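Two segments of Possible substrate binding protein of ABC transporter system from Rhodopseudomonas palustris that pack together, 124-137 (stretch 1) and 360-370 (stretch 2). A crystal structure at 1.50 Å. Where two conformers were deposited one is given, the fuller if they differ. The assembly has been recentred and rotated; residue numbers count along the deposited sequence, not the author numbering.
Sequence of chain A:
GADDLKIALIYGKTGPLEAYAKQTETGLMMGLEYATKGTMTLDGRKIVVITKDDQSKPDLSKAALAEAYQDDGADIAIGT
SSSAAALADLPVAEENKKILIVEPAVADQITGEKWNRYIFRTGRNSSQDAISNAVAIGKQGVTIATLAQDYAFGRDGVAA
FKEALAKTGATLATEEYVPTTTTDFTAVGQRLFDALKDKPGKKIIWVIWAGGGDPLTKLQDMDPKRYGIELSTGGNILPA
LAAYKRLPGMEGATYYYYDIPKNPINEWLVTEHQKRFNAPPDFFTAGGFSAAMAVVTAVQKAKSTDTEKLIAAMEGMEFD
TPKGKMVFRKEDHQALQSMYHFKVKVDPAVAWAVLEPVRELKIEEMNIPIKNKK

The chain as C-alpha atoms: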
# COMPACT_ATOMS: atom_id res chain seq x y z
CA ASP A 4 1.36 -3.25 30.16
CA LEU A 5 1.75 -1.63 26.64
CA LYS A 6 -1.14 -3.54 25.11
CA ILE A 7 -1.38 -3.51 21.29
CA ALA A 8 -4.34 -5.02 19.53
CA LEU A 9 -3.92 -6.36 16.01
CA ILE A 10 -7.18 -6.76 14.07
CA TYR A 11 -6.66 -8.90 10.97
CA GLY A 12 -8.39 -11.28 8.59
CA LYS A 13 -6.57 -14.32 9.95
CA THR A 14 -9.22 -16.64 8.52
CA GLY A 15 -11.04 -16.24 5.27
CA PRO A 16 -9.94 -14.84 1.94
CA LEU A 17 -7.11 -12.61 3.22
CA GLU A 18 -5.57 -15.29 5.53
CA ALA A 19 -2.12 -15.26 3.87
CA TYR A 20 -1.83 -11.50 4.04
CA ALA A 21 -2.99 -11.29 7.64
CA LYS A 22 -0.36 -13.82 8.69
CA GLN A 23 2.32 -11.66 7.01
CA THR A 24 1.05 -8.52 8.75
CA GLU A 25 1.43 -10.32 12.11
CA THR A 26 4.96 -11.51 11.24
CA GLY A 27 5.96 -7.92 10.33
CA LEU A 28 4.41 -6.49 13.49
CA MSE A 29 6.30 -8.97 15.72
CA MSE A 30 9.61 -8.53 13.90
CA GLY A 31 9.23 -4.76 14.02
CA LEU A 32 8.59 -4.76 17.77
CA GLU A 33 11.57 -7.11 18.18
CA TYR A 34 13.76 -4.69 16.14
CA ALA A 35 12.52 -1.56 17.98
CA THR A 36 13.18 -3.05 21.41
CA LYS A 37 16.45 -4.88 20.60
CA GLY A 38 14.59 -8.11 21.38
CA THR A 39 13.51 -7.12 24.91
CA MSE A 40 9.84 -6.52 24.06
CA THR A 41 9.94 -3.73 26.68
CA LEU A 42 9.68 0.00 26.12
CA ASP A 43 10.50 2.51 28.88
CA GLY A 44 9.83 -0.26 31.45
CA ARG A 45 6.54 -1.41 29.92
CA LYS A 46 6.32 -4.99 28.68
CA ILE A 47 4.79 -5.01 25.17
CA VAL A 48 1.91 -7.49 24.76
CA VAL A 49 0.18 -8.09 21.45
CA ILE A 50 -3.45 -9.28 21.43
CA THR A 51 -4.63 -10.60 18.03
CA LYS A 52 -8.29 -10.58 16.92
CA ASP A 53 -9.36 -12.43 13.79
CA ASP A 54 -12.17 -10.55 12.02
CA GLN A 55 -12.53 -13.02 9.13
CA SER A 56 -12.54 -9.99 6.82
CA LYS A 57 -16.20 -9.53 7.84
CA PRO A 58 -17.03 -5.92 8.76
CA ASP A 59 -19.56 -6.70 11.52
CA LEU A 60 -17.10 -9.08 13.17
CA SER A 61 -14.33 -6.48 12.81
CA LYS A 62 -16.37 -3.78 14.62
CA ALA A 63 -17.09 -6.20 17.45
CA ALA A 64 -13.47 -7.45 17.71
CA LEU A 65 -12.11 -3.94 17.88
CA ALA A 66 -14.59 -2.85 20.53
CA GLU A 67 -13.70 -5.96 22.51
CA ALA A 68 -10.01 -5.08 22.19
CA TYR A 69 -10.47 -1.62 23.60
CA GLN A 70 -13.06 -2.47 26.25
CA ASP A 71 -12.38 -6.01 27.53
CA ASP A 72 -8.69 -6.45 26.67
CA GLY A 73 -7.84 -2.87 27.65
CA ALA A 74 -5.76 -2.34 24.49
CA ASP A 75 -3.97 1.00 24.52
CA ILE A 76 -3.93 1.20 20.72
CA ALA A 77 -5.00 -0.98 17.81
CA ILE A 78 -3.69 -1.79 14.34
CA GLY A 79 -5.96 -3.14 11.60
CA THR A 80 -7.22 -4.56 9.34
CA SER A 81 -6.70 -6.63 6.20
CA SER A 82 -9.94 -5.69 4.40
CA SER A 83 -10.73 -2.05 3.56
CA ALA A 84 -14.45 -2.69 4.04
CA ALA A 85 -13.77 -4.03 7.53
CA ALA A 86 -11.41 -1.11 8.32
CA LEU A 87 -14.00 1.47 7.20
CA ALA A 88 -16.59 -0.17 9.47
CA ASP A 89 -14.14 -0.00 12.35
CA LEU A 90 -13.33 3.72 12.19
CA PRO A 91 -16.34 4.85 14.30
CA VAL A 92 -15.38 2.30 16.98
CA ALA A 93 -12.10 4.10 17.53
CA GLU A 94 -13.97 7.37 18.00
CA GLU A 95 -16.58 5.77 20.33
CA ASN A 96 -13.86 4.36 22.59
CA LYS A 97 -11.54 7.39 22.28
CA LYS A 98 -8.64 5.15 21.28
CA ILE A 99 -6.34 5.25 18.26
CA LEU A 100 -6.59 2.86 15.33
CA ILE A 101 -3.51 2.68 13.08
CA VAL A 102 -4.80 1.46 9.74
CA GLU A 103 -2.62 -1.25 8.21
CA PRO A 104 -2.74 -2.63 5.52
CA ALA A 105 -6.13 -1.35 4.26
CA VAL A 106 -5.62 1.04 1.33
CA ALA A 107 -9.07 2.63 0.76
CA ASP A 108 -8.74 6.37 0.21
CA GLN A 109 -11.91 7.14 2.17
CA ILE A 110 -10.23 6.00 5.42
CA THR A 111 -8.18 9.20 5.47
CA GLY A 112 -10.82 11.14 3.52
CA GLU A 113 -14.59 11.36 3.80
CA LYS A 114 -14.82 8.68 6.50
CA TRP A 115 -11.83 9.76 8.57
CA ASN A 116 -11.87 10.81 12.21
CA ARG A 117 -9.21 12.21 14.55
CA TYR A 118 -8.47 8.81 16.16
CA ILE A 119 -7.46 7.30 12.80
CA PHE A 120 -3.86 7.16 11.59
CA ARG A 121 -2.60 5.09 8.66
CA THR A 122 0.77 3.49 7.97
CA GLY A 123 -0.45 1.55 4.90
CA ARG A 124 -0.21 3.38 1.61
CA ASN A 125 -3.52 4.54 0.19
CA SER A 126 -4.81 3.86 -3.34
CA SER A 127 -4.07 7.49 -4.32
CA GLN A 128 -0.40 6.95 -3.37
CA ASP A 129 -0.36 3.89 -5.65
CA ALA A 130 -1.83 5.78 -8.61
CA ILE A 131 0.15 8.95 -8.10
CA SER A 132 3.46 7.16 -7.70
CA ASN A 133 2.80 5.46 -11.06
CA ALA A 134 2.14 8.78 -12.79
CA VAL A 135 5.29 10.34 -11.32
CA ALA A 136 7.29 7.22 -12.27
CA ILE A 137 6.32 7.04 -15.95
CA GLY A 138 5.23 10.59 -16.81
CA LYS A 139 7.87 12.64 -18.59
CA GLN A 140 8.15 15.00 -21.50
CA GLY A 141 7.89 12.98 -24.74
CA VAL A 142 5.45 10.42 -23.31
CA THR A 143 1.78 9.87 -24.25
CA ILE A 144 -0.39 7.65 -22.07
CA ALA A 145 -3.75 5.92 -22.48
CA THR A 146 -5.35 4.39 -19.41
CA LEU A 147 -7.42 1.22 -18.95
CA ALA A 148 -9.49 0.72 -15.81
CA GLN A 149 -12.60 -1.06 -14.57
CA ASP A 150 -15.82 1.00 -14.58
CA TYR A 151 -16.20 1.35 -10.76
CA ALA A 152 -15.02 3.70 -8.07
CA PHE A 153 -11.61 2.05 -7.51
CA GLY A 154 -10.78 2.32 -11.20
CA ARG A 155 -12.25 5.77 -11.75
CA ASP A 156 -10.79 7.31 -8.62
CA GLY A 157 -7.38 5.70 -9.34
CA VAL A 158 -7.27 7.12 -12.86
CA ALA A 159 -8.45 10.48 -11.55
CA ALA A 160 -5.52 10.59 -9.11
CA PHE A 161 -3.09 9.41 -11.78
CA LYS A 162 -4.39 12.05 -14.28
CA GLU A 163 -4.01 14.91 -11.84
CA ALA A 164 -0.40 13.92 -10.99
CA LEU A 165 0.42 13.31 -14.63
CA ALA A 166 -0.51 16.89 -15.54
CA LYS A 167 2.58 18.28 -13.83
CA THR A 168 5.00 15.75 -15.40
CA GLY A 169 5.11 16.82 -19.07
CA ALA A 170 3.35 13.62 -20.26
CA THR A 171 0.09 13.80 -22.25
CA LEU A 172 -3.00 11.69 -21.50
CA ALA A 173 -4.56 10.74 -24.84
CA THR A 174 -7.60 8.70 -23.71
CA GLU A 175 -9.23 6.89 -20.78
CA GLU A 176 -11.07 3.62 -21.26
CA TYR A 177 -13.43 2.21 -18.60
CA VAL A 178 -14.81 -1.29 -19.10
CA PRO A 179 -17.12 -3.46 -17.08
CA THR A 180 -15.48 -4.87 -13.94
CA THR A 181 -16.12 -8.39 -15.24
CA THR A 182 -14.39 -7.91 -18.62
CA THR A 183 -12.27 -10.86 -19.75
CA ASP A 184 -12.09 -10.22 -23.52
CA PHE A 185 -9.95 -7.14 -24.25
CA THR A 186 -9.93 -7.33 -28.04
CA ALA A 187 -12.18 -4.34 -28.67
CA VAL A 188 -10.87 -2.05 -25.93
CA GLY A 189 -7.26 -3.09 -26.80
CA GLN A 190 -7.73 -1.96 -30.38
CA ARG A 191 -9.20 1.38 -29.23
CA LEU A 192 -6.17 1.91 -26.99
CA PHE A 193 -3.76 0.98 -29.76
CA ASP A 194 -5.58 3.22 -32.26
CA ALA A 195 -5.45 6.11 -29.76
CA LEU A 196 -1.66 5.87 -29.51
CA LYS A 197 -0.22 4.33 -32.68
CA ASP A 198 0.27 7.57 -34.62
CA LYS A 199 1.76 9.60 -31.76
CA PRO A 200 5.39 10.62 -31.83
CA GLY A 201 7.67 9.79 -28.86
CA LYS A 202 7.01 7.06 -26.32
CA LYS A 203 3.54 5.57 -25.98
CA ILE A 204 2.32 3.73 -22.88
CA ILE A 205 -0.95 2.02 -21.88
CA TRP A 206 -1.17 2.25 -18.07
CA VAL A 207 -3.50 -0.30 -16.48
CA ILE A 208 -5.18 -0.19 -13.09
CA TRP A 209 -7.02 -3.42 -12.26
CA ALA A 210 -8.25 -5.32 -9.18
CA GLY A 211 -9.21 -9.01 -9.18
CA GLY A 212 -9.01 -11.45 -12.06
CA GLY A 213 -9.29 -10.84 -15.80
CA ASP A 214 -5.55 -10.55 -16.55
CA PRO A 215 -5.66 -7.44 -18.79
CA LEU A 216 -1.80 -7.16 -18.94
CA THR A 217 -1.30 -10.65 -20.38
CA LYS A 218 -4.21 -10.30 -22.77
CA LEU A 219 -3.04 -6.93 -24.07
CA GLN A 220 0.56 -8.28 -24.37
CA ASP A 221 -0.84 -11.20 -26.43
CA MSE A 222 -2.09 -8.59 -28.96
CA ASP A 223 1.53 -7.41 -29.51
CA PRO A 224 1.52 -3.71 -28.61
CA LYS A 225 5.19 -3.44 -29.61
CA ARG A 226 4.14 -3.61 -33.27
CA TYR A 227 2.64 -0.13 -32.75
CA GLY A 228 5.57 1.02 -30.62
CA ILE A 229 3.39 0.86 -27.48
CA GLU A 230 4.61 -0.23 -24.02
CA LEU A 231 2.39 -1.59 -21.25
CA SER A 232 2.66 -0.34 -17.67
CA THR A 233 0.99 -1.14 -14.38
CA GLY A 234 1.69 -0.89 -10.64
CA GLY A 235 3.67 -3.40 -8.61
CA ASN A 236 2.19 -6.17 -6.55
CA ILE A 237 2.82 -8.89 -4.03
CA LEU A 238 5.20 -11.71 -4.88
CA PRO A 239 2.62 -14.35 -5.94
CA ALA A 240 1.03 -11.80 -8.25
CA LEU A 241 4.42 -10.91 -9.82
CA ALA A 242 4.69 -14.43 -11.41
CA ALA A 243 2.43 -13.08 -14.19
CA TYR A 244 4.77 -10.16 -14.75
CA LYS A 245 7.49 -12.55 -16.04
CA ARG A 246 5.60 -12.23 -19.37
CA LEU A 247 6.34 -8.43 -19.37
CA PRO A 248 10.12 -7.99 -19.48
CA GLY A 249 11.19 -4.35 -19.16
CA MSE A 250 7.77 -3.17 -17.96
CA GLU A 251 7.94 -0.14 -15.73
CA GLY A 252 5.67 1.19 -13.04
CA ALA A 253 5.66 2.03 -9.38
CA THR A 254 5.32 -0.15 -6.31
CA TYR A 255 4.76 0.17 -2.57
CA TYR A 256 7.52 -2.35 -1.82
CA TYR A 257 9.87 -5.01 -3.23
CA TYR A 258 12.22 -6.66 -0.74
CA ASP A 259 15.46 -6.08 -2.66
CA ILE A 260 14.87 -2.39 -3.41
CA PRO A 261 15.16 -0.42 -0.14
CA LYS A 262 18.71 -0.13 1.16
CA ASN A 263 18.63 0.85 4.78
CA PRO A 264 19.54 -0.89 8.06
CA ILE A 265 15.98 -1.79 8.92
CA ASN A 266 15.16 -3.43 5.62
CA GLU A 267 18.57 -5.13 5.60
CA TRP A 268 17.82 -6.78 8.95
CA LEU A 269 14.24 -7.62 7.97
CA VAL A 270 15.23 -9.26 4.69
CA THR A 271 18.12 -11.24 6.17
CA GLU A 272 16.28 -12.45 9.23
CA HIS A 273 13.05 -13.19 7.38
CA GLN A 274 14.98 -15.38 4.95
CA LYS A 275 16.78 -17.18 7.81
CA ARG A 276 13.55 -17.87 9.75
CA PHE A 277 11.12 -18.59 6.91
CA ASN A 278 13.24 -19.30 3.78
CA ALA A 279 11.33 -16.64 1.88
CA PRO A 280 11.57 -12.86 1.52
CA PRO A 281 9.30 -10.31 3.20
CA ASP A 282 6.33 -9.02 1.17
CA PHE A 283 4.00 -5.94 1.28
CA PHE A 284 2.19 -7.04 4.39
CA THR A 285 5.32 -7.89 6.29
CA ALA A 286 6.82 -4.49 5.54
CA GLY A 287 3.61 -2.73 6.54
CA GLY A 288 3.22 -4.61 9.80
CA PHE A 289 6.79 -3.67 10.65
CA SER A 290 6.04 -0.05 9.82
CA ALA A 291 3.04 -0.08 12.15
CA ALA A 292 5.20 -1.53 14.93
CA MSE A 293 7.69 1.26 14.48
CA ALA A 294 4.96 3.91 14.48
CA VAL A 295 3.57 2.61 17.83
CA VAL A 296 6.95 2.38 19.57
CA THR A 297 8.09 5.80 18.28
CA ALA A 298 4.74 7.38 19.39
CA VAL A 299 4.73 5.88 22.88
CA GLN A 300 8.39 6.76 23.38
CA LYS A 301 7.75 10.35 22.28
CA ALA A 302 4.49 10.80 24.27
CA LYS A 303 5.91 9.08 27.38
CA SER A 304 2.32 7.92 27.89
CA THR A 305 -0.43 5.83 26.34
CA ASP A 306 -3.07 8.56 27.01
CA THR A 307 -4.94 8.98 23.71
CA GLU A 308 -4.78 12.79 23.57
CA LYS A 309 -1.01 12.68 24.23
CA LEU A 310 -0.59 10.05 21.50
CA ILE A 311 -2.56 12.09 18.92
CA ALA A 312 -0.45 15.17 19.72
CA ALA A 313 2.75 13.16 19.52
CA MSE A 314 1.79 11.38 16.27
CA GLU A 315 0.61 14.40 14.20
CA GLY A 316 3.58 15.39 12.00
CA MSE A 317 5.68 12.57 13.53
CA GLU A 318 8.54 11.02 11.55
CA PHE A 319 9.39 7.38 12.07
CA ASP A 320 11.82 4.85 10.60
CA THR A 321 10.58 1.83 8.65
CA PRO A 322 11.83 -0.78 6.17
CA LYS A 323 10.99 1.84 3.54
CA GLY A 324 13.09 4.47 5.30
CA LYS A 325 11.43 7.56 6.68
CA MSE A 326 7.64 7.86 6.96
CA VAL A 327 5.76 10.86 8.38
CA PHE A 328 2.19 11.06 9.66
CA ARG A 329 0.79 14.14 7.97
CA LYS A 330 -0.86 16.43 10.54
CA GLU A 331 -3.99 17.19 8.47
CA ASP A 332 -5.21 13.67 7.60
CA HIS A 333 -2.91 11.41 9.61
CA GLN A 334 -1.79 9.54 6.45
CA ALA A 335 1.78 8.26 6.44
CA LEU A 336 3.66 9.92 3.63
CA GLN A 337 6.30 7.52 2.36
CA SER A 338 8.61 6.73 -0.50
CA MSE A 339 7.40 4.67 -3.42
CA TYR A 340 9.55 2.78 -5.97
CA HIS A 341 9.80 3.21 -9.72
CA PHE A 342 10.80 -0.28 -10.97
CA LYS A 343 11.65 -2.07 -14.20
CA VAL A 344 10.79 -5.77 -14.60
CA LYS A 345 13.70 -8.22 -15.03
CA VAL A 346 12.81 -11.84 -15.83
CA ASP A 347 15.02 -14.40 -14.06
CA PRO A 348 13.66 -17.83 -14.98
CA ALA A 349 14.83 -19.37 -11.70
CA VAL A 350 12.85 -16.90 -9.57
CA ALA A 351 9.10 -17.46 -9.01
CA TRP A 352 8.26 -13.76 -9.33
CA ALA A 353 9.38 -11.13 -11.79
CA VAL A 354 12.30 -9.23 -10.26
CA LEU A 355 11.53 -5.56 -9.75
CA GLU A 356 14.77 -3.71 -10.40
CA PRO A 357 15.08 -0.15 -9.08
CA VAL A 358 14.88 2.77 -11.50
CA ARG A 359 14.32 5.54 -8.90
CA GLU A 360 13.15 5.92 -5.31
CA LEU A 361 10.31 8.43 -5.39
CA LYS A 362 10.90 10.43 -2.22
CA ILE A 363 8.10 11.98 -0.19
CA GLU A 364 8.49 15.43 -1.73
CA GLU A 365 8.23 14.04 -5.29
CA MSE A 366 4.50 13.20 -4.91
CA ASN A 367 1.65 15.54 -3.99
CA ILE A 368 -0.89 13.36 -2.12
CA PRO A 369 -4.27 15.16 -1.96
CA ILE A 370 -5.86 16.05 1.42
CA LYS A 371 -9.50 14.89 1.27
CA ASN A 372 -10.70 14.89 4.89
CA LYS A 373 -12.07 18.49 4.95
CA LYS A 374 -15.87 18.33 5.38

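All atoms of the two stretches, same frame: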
# COMPACT_ATOMS: atom_id res chain seq x y z
N ARG A 124 -0.01 2.39 2.67
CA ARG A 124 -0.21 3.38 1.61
C ARG A 124 -1.68 3.36 1.22
O ARG A 124 -2.37 2.36 1.35
CB ARG A 124 0.72 3.20 0.41
CG ARG A 124 0.23 2.33 -0.73
CD ARG A 124 0.04 0.87 -0.32
NE ARG A 124 -0.34 0.04 -1.44
CZ ARG A 124 -0.76 -1.22 -1.39
NH1 ARG A 124 -0.77 -1.92 -0.24
NH2 ARG A 124 -1.16 -1.82 -2.51
N ASN A 125 -2.17 4.48 0.72
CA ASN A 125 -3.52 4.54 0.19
C ASN A 125 -3.52 4.39 -1.33
O ASN A 125 -2.47 4.45 -1.98
CB ASN A 125 -4.31 5.77 0.68
CG ASN A 125 -3.77 7.09 0.21
OD1 ASN A 125 -3.34 7.24 -0.93
ND2 ASN A 125 -3.80 8.09 1.09
N SER A 126 -4.71 4.12 -1.90
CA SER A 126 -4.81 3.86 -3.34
C SER A 126 -4.39 5.08 -4.17
O SER A 126 -3.85 4.93 -5.26
CB SER A 126 -6.22 3.41 -3.68
OG SER A 126 -6.44 2.11 -3.16
N SER A 127 -4.61 6.28 -3.66
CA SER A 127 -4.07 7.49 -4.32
C SER A 127 -2.55 7.49 -4.40
O SER A 127 -1.99 7.85 -5.45
CB SER A 127 -4.59 8.79 -3.71
OG SER A 127 -5.95 8.99 -4.10
N GLN A 128 -1.85 7.09 -3.32
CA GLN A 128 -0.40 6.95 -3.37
C GLN A 128 0.03 5.95 -4.47
O GLN A 128 0.98 6.22 -5.22
CB GLN A 128 0.18 6.59 -2.00
CG GLN A 128 0.23 7.84 -1.04
CD GLN A 128 0.51 7.43 0.40
OE1 GLN A 128 -0.16 6.54 0.93
NE2 GLN A 128 1.46 8.08 1.03
N ASP A 129 -0.68 4.82 -4.57
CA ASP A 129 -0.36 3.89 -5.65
C ASP A 129 -0.46 4.58 -7.05
O ASP A 129 0.47 4.58 -7.84
CB ASP A 129 -1.25 2.65 -5.57
CG ASP A 129 -0.74 1.63 -4.54
OD1 ASP A 129 0.47 1.63 -4.24
OD2 ASP A 129 -1.56 0.78 -4.12
N ALA A 130 -1.59 5.22 -7.31
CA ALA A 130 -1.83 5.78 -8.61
C ALA A 130 -0.89 6.94 -8.92
O ALA A 130 -0.34 7.03 -10.01
CB ALA A 130 -3.33 6.22 -8.71
N ILE A 131 -0.71 7.82 -7.94
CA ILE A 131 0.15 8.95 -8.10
C ILE A 131 1.62 8.56 -8.32
O ILE A 131 2.30 9.11 -9.20
CB ILE A 131 -0.02 9.92 -6.88
CG1 ILE A 131 -1.40 10.55 -6.92
CG2 ILE A 131 1.07 10.98 -6.86
CD1 ILE A 131 -1.86 11.22 -5.61
N SER A 132 2.11 7.63 -7.51
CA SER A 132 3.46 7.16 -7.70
C SER A 132 3.67 6.62 -9.13
O SER A 132 4.73 6.82 -9.71
CB SER A 132 3.83 6.08 -6.66
OG SER A 132 3.06 4.89 -6.81
N ASN A 133 2.70 5.92 -9.68
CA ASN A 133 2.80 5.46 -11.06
C ASN A 133 2.91 6.59 -12.07
O ASN A 133 3.72 6.55 -12.99
CB ASN A 133 1.67 4.48 -11.40
CG ASN A 133 1.98 3.08 -10.94
OD1 ASN A 133 2.53 2.29 -11.73
ND2 ASN A 133 1.69 2.77 -9.68
N ALA A 134 2.10 7.63 -11.89
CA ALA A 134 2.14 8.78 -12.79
C ALA A 134 3.48 9.49 -12.73
O ALA A 134 4.05 9.86 -13.76
CB ALA A 134 1.00 9.77 -12.47
N VAL A 135 4.01 9.69 -11.51
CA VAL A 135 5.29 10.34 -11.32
C VAL A 135 6.42 9.45 -11.88
O VAL A 135 7.40 9.97 -12.47
CB VAL A 135 5.50 10.67 -9.81
CG1 VAL A 135 6.94 11.09 -9.52
CG2 VAL A 135 4.47 11.73 -9.37
N ALA A 136 6.28 8.13 -11.76
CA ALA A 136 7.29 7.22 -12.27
C ALA A 136 7.40 7.31 -13.80
O ALA A 136 8.51 7.48 -14.34
CB ALA A 136 6.97 5.77 -11.87
N ILE A 137 6.26 7.22 -14.50
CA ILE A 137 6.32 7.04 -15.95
C ILE A 137 6.07 8.31 -16.77
O ILE A 137 6.31 8.34 -17.96
CB ILE A 137 5.36 5.92 -16.41
CG1 ILE A 137 3.88 6.34 -16.31
CG2 ILE A 137 5.63 4.63 -15.58
CD1 ILE A 137 2.88 5.27 -16.87
N GLU A 360 13.97 5.80 -6.52
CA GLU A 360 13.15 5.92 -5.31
C GLU A 360 12.41 7.25 -5.39
O GLU A 360 13.02 8.30 -5.49
CB GLU A 360 14.00 5.90 -4.04
CG GLU A 360 13.14 6.06 -2.76
CD GLU A 360 13.97 6.17 -1.51
OE1 GLU A 360 15.23 6.05 -1.61
OE2 GLU A 360 13.39 6.42 -0.42
N LEU A 361 11.08 7.20 -5.39
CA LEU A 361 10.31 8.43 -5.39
C LEU A 361 10.15 8.86 -3.94
O LEU A 361 9.38 8.26 -3.17
CB LEU A 361 8.97 8.20 -6.07
CG LEU A 361 9.00 7.53 -7.44
CD1 LEU A 361 7.58 7.27 -7.97
CD2 LEU A 361 9.78 8.39 -8.43
N LYS A 362 10.88 9.89 -3.57
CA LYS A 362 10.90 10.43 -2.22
C LYS A 362 9.60 11.16 -1.91
O LYS A 362 8.84 11.54 -2.81
CB LYS A 362 12.09 11.38 -2.07
CG LYS A 362 13.44 10.75 -2.38
CD LYS A 362 13.87 9.74 -1.32
N ILE A 363 9.35 11.37 -0.62
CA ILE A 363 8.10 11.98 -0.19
C ILE A 363 7.76 13.26 -0.92
O ILE A 363 6.63 13.46 -1.35
CB ILE A 363 8.11 12.19 1.35
CG1 ILE A 363 7.92 10.84 2.06
CG2 ILE A 363 7.01 13.18 1.77
CD1 ILE A 363 8.35 10.81 3.49
N GLU A 364 8.76 14.13 -1.09
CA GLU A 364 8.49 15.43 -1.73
C GLU A 364 8.25 15.37 -3.24
O GLU A 364 7.89 16.40 -3.85
CB GLU A 364 9.57 16.47 -1.44
CG GLU A 364 10.93 15.92 -1.14
CD GLU A 364 11.00 15.19 0.21
OE1 GLU A 364 10.65 15.75 1.30
OE2 GLU A 364 11.41 14.04 0.18
N GLU A 365 8.47 14.21 -3.84
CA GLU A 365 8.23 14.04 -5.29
C GLU A 365 6.78 13.75 -5.65
O GLU A 365 6.48 13.67 -6.85
CB GLU A 365 9.11 12.90 -5.84
CG GLU A 365 10.60 13.25 -5.71
CD GLU A 365 11.54 12.14 -6.14
OE1 GLU A 365 11.30 11.53 -7.19
OE2 GLU A 365 12.56 11.94 -5.48
N MSE A 366 5.91 13.54 -4.66
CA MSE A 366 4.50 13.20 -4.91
C MSE A 366 3.62 14.10 -4.08
O MSE A 366 3.86 14.23 -2.89
CB MSE A 366 4.20 11.75 -4.55
CG MSE A 366 4.98 10.69 -5.36
SE MSE A 366 4.93 8.97 -4.59
CE MSE A 366 6.09 9.35 -3.09
N ASN A 367 2.65 14.74 -4.70
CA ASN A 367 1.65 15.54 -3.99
C ASN A 367 0.41 14.67 -3.71
O ASN A 367 -0.38 14.36 -4.61
CB ASN A 367 1.22 16.76 -4.82
CG ASN A 367 0.17 17.59 -4.11
OD1 ASN A 367 0.24 17.77 -2.90
ND2 ASN A 367 -0.80 18.09 -4.85
N ILE A 368 0.24 14.25 -2.46
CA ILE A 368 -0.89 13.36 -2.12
C ILE A 368 -2.03 14.28 -1.63
O ILE A 368 -1.88 15.02 -0.63
CB ILE A 368 -0.52 12.34 -1.02
CG1 ILE A 368 0.79 11.63 -1.39
CG2 ILE A 368 -1.67 11.39 -0.78
CD1 ILE A 368 0.80 10.91 -2.71
N PRO A 369 -3.18 14.26 -2.34
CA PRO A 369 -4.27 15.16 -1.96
C PRO A 369 -4.77 14.96 -0.52
O PRO A 369 -4.71 13.84 0.01
CB PRO A 369 -5.40 14.81 -2.95
CG PRO A 369 -5.14 13.41 -3.36
CD PRO A 369 -3.64 13.17 -3.22
N ILE A 370 -5.24 16.05 0.09
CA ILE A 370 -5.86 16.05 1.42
C ILE A 370 -7.37 16.10 1.16
O ILE A 370 -7.88 17.04 0.52
CB ILE A 370 -5.35 17.24 2.24
CG1 ILE A 370 -3.84 17.05 2.52
CG2 ILE A 370 -6.14 17.38 3.59
CD1 ILE A 370 -3.08 18.27 3.03
O HOH W 1 -5.16 10.94 0.13

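Read along stretch 2, this contact is an irregular chain laid against one flank of a helix, residues 126-137. No direct hydrogen bond crosses it; the contact is made by apolar side chains and by carbon set against backbone oxygens. The chain runs back along the helix: Met366 has its CA nearest that of Ser132, and Ile368 nearest that of Gln128, one turn earlier.

Leu361, at the end of a strand, points toward the helix. Its CD1 lies 3.4 Å from Ser132 O and 4.2 Å from Ala136 CB, while its CD2 is 4.1 Å from Val135 CG1. Ser132 O is already taken by Ala136 N within the helix, so an apolar methyl can sit against it without stranding an acceptor.

The chain then turns through the 3-10 segment 363-365, where Glu365 N bonds back to Lys362 O and a Glu365 carboxylate oxygen, OE2, accepts a weak bond from Lys362 N. Glu365 offers the helix its backbone: its O is 3.7 Å from Val135 CG1.

Met366, modelled as selenomethionine, points toward the helix. Its CB meets Ile131 CG2 at 4.0 Å, its CG meets Val135 CG2 at 4.2 Å, and its SE rests 3.7 Å from Ser132 CB. The side chain reaches across the helix rather than along it, ending against Ser132.

Asn367 contributes mainly backbone, its O lying 3.6 Å from Ile131 CD1. Ile368 starts sideways, but its end comes nearer: CD1 reaches Gln128 CG at 3.5 Å and Ile131 CD1 at 3.9 Å. Gln128 OE1 accepts from Asn125 N, and Asn125 OD1 caps the helix at Gln128 N, so the amide end is engaged while CG faces the isoleucine.

Pro369 CD closes on Ile131 CD1 at 3.6 Å. The one polar link is a water, which donates to Pro369 O (2.9 Å) and accepts weakly from Asn125 ND2 (3.3 Å).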